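Local coordinates for protein type I modular polyketide synthase (Streptomyces albus subsp. albus, PDB 6IYR) that probably transfers a malonyl-type extender unit from coenzyme A to an acyl carrier protein during salinomycin polyketide synthesis, at residues Val268-Ala280 / Val292-Cys306. Numbering follows the deposited sequence.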
ATOM      1  N   VAL A 268      13.906  -7.253  21.242  1.00 37.01           N
ATOM      2  CA  VAL A 268      12.880  -8.286  21.085  1.00 29.09           C
ATOM      3  C   VAL A 268      13.534  -9.637  20.898  1.00 36.04           C
ATOM      4  O   VAL A 268      13.100 -10.646  21.450  1.00 29.36           O
ATOM      5  CB  VAL A 268      11.946  -8.026  19.897  1.00 36.72           C
ATOM      6  CG1 VAL A 268      10.996  -9.191  19.730  1.00 39.01           C
ATOM      7  CG2 VAL A 268      11.140  -6.767  20.136  1.00 40.14           C
ATOM      8  N   ARG A 269      14.565  -9.646  20.070  1.00 31.96           N
ATOM      9  CA  ARG A 269      15.301 -10.848  19.764  1.00 35.44           C
ATOM     10  C   ARG A 269      15.843 -11.466  21.040  1.00 33.59           C
ATOM     11  O   ARG A 269      15.754 -12.681  21.257  1.00 36.17           O
ATOM     12  CB  ARG A 269      16.450 -10.491  18.819  1.00 37.97           C
ATOM     13  CG  ARG A 269      16.447 -11.238  17.520  1.00 53.38           C
ATOM     14  CD  ARG A 269      17.589 -10.749  16.647  1.00 66.52           C
ATOM     15  NE  ARG A 269      17.184 -10.530  15.255  1.00 72.09           N
ATOM     16  CZ  ARG A 269      17.085  -9.334  14.673  1.00 69.19           C
ATOM     17  NH1 ARG A 269      16.730  -9.254  13.399  1.00 67.64           N
ATOM     18  NH2 ARG A 269      17.327  -8.218  15.353  1.00 65.12           N
ATOM     19  N   GLU A 270      16.424 -10.634  21.889  1.00 33.58           N
ATOM     20  CA  GLU A 270      16.863 -11.110  23.194  1.00 42.40           C
ATOM     21  C   GLU A 270      15.720 -11.630  24.045  1.00 38.61           C
ATOM     22  O   GLU A 270      15.801 -12.705  24.605  1.00 33.13           O
ATOM     23  CB  GLU A 270      17.591 -10.013  23.956  1.00 49.07           C
ATOM     24  CG  GLU A 270      19.096 -10.033  23.731  1.00 68.30           C
ATOM     25  CD  GLU A 270      19.805  -8.886  24.432  1.00 91.71           C
ATOM     26  OE1 GLU A 270      20.676  -9.162  25.289  1.00108.70           O
ATOM     27  OE2 GLU A 270      19.478  -7.709  24.142  1.00 74.92           O
ATOM     28  N   ARG A 271      14.664 -10.856  24.163  1.00 31.26           N
ATOM     29  CA  ARG A 271      13.482 -11.313  24.879  1.00 35.41           C
ATOM     30  C   ARG A 271      12.927 -12.671  24.425  1.00 33.45           C
ATOM     31  O   ARG A 271      12.727 -13.559  25.235  1.00 34.98           O
ATOM     32  CB  ARG A 271      12.411 -10.248  24.790  1.00 36.23           C
ATOM     33  CG  ARG A 271      11.181 -10.544  25.610  1.00 35.76           C
ATOM     34  CD  ARG A 271      10.105  -9.532  25.304  1.00 36.74           C
ATOM     35  NE  ARG A 271      10.469  -8.163  25.682  1.00 37.92           N
ATOM     36  CZ  ARG A 271      10.415  -7.694  26.929  1.00 41.03           C
ATOM     37  NH1 ARG A 271      10.691  -6.435  27.178  1.00 41.42           N
ATOM     38  NH2 ARG A 271      10.081  -8.482  27.929  1.00 42.79           N
ATOM     39  N   ILE A 272      12.682 -12.858  23.135  1.00 27.52           N
ATOM     40  CA  ILE A 272      12.064 -14.116  22.677  1.00 31.08           C
ATOM     41  C   ILE A 272      13.013 -15.318  22.687  1.00 34.54           C
ATOM     42  O   ILE A 272      12.611 -16.477  22.494  1.00 32.08           O
ATOM     43  CB  ILE A 272      11.468 -13.981  21.282  1.00 28.06           C
ATOM     44  CG1 ILE A 272      12.575 -13.863  20.239  1.00 30.60           C
ATOM     45  CG2 ILE A 272      10.522 -12.796  21.245  1.00 25.44           C
ATOM     46  CD1 ILE A 272      12.049 -13.989  18.832  1.00 33.76           C
ATOM     47  N   SER A 273      14.284 -15.041  22.941  1.00 38.67           N
ATOM     48  CA  SER A 273      15.328 -16.055  22.848  1.00 38.60           C
ATOM     49  C   SER A 273      15.050 -17.267  23.765  1.00 32.22           C
ATOM     50  O   SER A 273      15.214 -18.423  23.381  1.00 33.88           O
ATOM     51  CB  SER A 273      16.669 -15.429  23.277  1.00 43.22           C
ATOM     52  OG  SER A 273      17.669 -16.405  23.122  1.00 54.16           O
ATOM     53  N   ALA A 274      14.541 -16.947  24.936  1.00 31.71           N
ATOM     54  CA  ALA A 274      14.087 -17.896  25.952  1.00 40.31           C
ATOM     55  C   ALA A 274      13.095 -18.935  25.453  1.00 40.95           C
ATOM     56  O   ALA A 274      13.134 -20.061  25.882  1.00 32.89           O
ATOM     57  CB  ALA A 274      13.480 -17.129  27.115  1.00 36.59           C
ATOM     58  N   TRP A 275      12.242 -18.582  24.509  1.00 34.05           N
ATOM     59  CA  TRP A 275      11.246 -19.530  24.051  1.00 29.80           C
ATOM     60  C   TRP A 275      11.756 -20.428  22.960  1.00 29.88           C
ATOM     61  O   TRP A 275      11.046 -21.332  22.520  1.00 27.70           O
ATOM     62  CB  TRP A 275      10.010 -18.760  23.541  1.00 32.81           C
ATOM     63  CG  TRP A 275       9.103 -18.269  24.633  1.00 27.85           C
ATOM     64  CD1 TRP A 275       8.035 -18.933  25.142  1.00 28.03           C
ATOM     65  CD2 TRP A 275       9.195 -17.043  25.378  1.00 29.68           C
ATOM     66  NE1 TRP A 275       7.456 -18.214  26.131  1.00 31.73           N
ATOM     67  CE2 TRP A 275       8.112 -17.024  26.267  1.00 28.49           C
ATOM     68  CE3 TRP A 275      10.020 -15.921  25.305  1.00 29.28           C
ATOM     69  CZ2 TRP A 275       7.838 -15.944  27.084  1.00 30.99           C
ATOM     70  CZ3 TRP A 275       9.736 -14.840  26.104  1.00 30.80           C
ATOM     71  CH2 TRP A 275       8.659 -14.860  26.985  1.00 31.76           C
ATOM     72  N   GLY A 276      12.849 -20.051  22.315  1.00 26.33           N
ATOM     73  CA  GLY A 276      13.411 -20.929  21.285  1.00 28.39           C
ATOM     74  C   GLY A 276      12.530 -21.003  20.062  1.00 32.72           C
ATOM     75  O   GLY A 276      11.830 -20.038  19.721  1.00 29.25           O
ATOM     76  N   GLU A 277      12.420 -22.195  19.494  1.00 31.96           N
ATOM     77  CA  GLU A 277      11.574 -22.396  18.310  1.00 35.93           C
ATOM     78  C   GLU A 277      10.063 -22.192  18.493  1.00 31.29           C
ATOM     79  O   GLU A 277       9.302 -22.345  17.544  1.00 26.05           O
ATOM     80  CB  GLU A 277      11.760 -23.767  17.681  1.00 41.79           C
ATOM     81  CG  GLU A 277      12.891 -24.594  18.227  1.00 65.11           C
ATOM     82  CD  GLU A 277      14.209 -24.095  17.746  1.00 66.46           C
ATOM     83  OE1 GLU A 277      15.228 -24.722  18.094  1.00 81.55           O
ATOM     84  OE2 GLU A 277      14.211 -23.049  17.055  1.00 94.50           O
ATOM     85  N   ARG A 278       9.630 -21.901  19.701  1.00 25.97           N
ATOM     86  CA  ARG A 278       8.228 -21.643  19.950  1.00 32.10           C
ATOM     87  C   ARG A 278       7.811 -20.228  19.511  1.00 27.19           C
ATOM     88  O   ARG A 278       6.638 -19.938  19.441  1.00 25.84           O
ATOM     89  CB  ARG A 278       7.878 -21.872  21.417  1.00 26.92           C
ATOM     90  CG  ARG A 278       8.177 -23.263  21.933  1.00 31.38           C
ATOM     91  CD  ARG A 278       7.734 -23.407  23.375  1.00 46.46           C
ATOM     92  NE  ARG A 278       6.298 -23.338  23.472  1.00 34.87           N
ATOM     93  CZ  ARG A 278       5.634 -22.712  24.424  1.00 43.09           C
ATOM     94  NH1 ARG A 278       4.319 -22.707  24.398  1.00 38.90           N
ATOM     95  NH2 ARG A 278       6.280 -22.093  25.390  1.00 37.42           N
ATOM     96  N   LEU A 279       8.793 -19.367  19.258  1.00 24.96           N
ATOM     97  CA  LEU A 279       8.600 -17.976  18.846  1.00 28.47           C
ATOM     98  C   LEU A 279       9.624 -17.652  17.771  1.00 35.87           C
ATOM     99  O   LEU A 279      10.604 -18.367  17.620  1.00 24.00           O
ATOM    100  CB  LEU A 279       8.804 -16.988  19.993  1.00 26.43           C
ATOM    101  CG  LEU A 279       7.785 -17.022  21.121  1.00 25.69           C
ATOM    102  CD1 LEU A 279       8.134 -15.988  22.167  1.00 31.20           C
ATOM    103  CD2 LEU A 279       6.354 -16.821  20.613  1.00 28.93           C
ATOM    104  N   ALA A 280       9.335 -16.652  16.952  1.00 25.54           N
ATOM    105  CA  ALA A 280      10.279 -16.219  15.939  1.00 24.91           C
ATOM    106  C   ALA A 280      10.073 -14.734  15.708  1.00 29.02           C
ATOM    107  O   ALA A 280       8.962 -14.195  15.874  1.00 25.97           O
ATOM    108  CB  ALA A 280      10.089 -17.011  14.657  1.00 30.60           C
ATOM    109  N   VAL A 292       6.170 -10.679  16.301  1.00 23.87           N
ATOM    110  CA  VAL A 292       6.637 -11.992  16.670  1.00 23.55           C
ATOM    111  C   VAL A 292       5.608 -13.050  16.377  1.00 22.22           C
ATOM    112  O   VAL A 292       4.419 -12.871  16.642  1.00 24.77           O
ATOM    113  CB  VAL A 292       6.966 -12.008  18.176  1.00 24.94           C
ATOM    114  CG1 VAL A 292       7.275 -13.398  18.688  1.00 26.03           C
ATOM    115  CG2 VAL A 292       8.100 -11.062  18.439  1.00 25.66           C
ATOM    116  N   SER A 293       6.040 -14.151  15.783  1.00 21.74           N
ATOM    117  CA  SER A 293       5.105 -15.209  15.441  1.00 23.44           C
ATOM    118  C   SER A 293       5.425 -16.453  16.246  1.00 26.84           C
ATOM    119  O   SER A 293       6.561 -16.625  16.632  1.00 25.89           O
ATOM    120  CB  SER A 293       5.180 -15.549  13.949  1.00 24.32           C
ATOM    121  OG  SER A 293       6.386 -16.196  13.588  1.00 27.26           O
ATOM    122  N   GLY A 294       4.455 -17.366  16.387  1.00 24.03           N
ATOM    123  CA  GLY A 294       4.713 -18.654  16.998  1.00 26.11           C
ATOM    124  C   GLY A 294       3.450 -19.282  17.583  1.00 28.46           C
ATOM    125  O   GLY A 294       2.333 -19.003  17.154  1.00 26.62           O
ATOM    126  N   ASP A 295       3.660 -20.187  18.523  1.00 25.40           N
ATOM    127  CA  ASP A 295       2.616 -21.002  19.056  1.00 27.72           C
ATOM    128  C   ASP A 295       1.749 -20.224  20.026  1.00 25.08           C
ATOM    129  O   ASP A 295       2.187 -19.263  20.669  1.00 23.93           O
ATOM    130  CB  ASP A 295       3.193 -22.260  19.706  1.00 33.09           C
ATOM    131  CG  ASP A 295       3.822 -23.214  18.679  1.00 42.28           C
ATOM    132  OD1 ASP A 295       3.078 -23.996  18.038  1.00 50.39           O
ATOM    133  OD2 ASP A 295       5.060 -23.137  18.481  1.00 38.31           O
ATOM    134  N   PRO A 296       0.456 -20.512  19.984  1.00 29.55           N
ATOM    135  CA  PRO A 296      -0.492 -19.663  20.705  1.00 28.93           C
ATOM    136  C   PRO A 296      -0.099 -19.460  22.187  1.00 26.06           C
ATOM    137  O   PRO A 296      -0.203 -18.360  22.704  1.00 27.34           O
ATOM    138  CB  PRO A 296      -1.810 -20.437  20.587  1.00 32.72           C
ATOM    139  CG  PRO A 296      -1.629 -21.358  19.409  1.00 37.46           C
ATOM    140  CD  PRO A 296      -0.172 -21.697  19.374  1.00 33.80           C
ATOM    141  N   GLY A 297       0.337 -20.519  22.863  1.00 28.74           N
ATOM    142  CA  GLY A 297       0.627 -20.428  24.324  1.00 30.98           C
ATOM    143  C   GLY A 297       1.858 -19.578  24.566  1.00 27.12           C
ATOM    144  O   GLY A 297       1.920 -18.724  25.492  1.00 27.66           O
ATOM    145  N   ALA A 298       2.810 -19.700  23.654  1.00 26.43           N
ATOM    146  CA  ALA A 298       4.044 -18.888  23.770  1.00 24.80           C
ATOM    147  C   ALA A 298       3.763 -17.423  23.554  1.00 22.60           C
ATOM    148  O   ALA A 298       4.327 -16.549  24.222  1.00 27.26           O
ATOM    149  CB  ALA A 298       5.087 -19.385  22.788  1.00 28.44           C
ATOM    150  N   LEU A 299       2.824 -17.135  22.663  1.00 26.65           N
ATOM    151  CA  LEU A 299       2.458 -15.770  22.393  1.00 25.53           C
ATOM    152  C   LEU A 299       1.763 -15.158  23.609  1.00 28.20           C
ATOM    153  O   LEU A 299       1.913 -13.965  23.873  1.00 28.50           O
ATOM    154  CB  LEU A 299       1.499 -15.714  21.208  1.00 28.42           C
ATOM    155  CG  LEU A 299       1.933 -15.430  19.778  1.00 40.29           C
ATOM    156  CD1 LEU A 299       3.411 -15.407  19.531  1.00 38.28           C
ATOM    157  CD2 LEU A 299       1.220 -16.321  18.784  1.00 38.36           C
ATOM    158  N   ASP A 300       0.873 -15.905  24.247  1.00 29.48           N
ATOM    159  CA  ASP A 300       0.249 -15.389  25.489  1.00 31.28           C
ATOM    160  C   ASP A 300       1.315 -15.000  26.535  1.00 26.97           C
ATOM    161  O   ASP A 300       1.168 -14.009  27.246  1.00 31.21           O
ATOM    162  CB  ASP A 300      -0.702 -16.437  26.115  1.00 31.97           C
ATOM    163  CG  ASP A 300      -1.986 -16.653  25.302  1.00 32.55           C
ATOM    164  OD1 ASP A 300      -2.394 -15.735  24.580  1.00 40.04           O
ATOM    165  OD2 ASP A 300      -2.528 -17.767  25.320  1.00 46.17           O
ATOM    166  N   GLU A 301       2.302 -15.863  26.746  1.00 27.64           N
ATOM    167  CA  GLU A 301       3.299 -15.574  27.774  1.00 32.08           C
ATOM    168  C   GLU A 301       4.281 -14.495  27.352  1.00 27.57           C
ATOM    169  O   GLU A 301       4.668 -13.663  28.163  1.00 26.02           O
ATOM    170  CB  GLU A 301       4.029 -16.829  28.241  1.00 39.53           C
ATOM    171  CG  GLU A 301       4.049 -17.912  27.212  1.00 54.71           C
ATOM    172  CD  GLU A 301       4.327 -19.291  27.769  1.00 50.65           C
ATOM    173  OE1 GLU A 301       5.333 -19.860  27.314  1.00 41.32           O
ATOM    174  OE2 GLU A 301       3.473 -19.869  28.484  1.00 43.52           O
ATOM    175  N   LEU A 302       4.478 -14.350  26.045  1.00 28.86           N
ATOM    176  CA  LEU A 302       5.237 -13.184  25.542  1.00 28.09           C
ATOM    177  C   LEU A 302       4.545 -11.857  25.856  1.00 26.70           C
ATOM    178  O   LEU A 302       5.160 -10.916  26.393  1.00 27.71           O
ATOM    179  CB  LEU A 302       5.455 -13.304  24.012  1.00 27.51           C
ATOM    180  CG  LEU A 302       6.093 -12.032  23.415  1.00 28.36           C
ATOM    181  CD1 LEU A 302       7.495 -11.912  23.960  1.00 31.97           C
ATOM    182  CD2 LEU A 302       6.115 -12.124  21.901  1.00 31.27           C
ATOM    183  N   MET A 303       3.242 -11.798  25.595  1.00 29.26           N
ATOM    184  CA  MET A 303       2.495 -10.578  25.892  1.00 32.08           C
ATOM    185  C   MET A 303       2.502 -10.215  27.387  1.00 28.89           C
ATOM    186  O   MET A 303       2.719  -9.073  27.766  1.00 36.95           O
ATOM    187  CB  MET A 303       1.060 -10.707  25.388  1.00 33.07           C
ATOM    188  CG  MET A 303       0.931 -10.618  23.881  1.00 39.63           C
ATOM    189  SD  MET A 303      -0.743 -10.913  23.290  1.00 43.32           S
ATOM    190  CE  MET A 303      -1.639  -9.647  24.190  1.00 46.52           C
ATOM    191  N   ALA A 304       2.325 -11.206  28.232  1.00 33.15           N
ATOM    192  CA  ALA A 304       2.368 -10.983  29.671  1.00 36.41           C
ATOM    193  C   ALA A 304       3.758 -10.466  30.099  1.00 39.23           C
ATOM    194  O   ALA A 304       3.883  -9.472  30.820  1.00 39.88           O
ATOM    195  CB  ALA A 304       2.042 -12.297  30.384  1.00 31.05           C
ATOM    196  N   ALA A 305       4.803 -11.072  29.548  1.00 36.57           N
ATOM    197  CA  ALA A 305       6.143 -10.615  29.834  1.00 37.24           C
ATOM    198  C   ALA A 305       6.360  -9.162  29.389  1.00 37.70           C
ATOM    199  O   ALA A 305       6.931  -8.347  30.129  1.00 36.80           O
ATOM    200  CB  ALA A 305       7.152 -11.552  29.198  1.00 40.02           C
ATOM    201  N   CYS A 306       5.850  -8.803  28.214  1.00 37.01           N
ATOM    202  CA  CYS A 306       6.029  -7.447  27.706  1.00 35.16           C
ATOM    203  C   CYS A 306       5.328  -6.475  28.637  1.00 39.98           C
ATOM    204  O   CYS A 306       5.881  -5.417  29.011  1.00 33.37           O
ATOM    205  CB  CYS A 306       5.459  -7.314  26.283  1.00 35.65           C
ATOM    206  SG  CYS A 306       6.505  -8.115  25.020  1.00 33.89           S
TER
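Leu-279 wedges into a hollow made by Val-292, Ala-298, Leu-299 and Leu-302, where helix-strand unit 268-280 meets strand-helix unit 292-306 in the ferredoxin-like subdomain of an acyltransferase. Both helices lie on one face of a sheet whose four ferredoxin-like strands are antiparallel; hairpin 279-286/289-294 links the segments. Leu-279 CD2 presses against Leu-299 CD1 at 3.4 Å, a tight fit, and meets Ala-298 CB, while CD1 sits over one face of the Trp-275 ring, toward its rim. Val-292 splits its branches: CG1, anti to the backbone N (chi1 172°), leans on Leu-279, and CG2, beside that N, reaches Val-268 CG1 at 3.7 Å and Ile-272 CG2. Leu-302 CD1 enters the gap between Ile-272 and the Arg-271 CD methylene (3.8 Å); the Arg-271 guanidinium is held by Glu-263 and Asp-309. Leu-279 and Gly-294 form an antiparallel non-hydrogen-bonded pair (CA to CA 4.4 Å), and Ala-280 N donates to Ser-293 O at 2.8 Å. Ala-298 CB is a small knob under the centre of the Arg-278 guanidinium. Glu-301 OE1 takes two donors: Arg-278 NH2 (3.1 Å) in a salt bridge, and, through its anti lone pair, Trp-275 NE1 at 2.9 Å, with OE1 close to the indole plane.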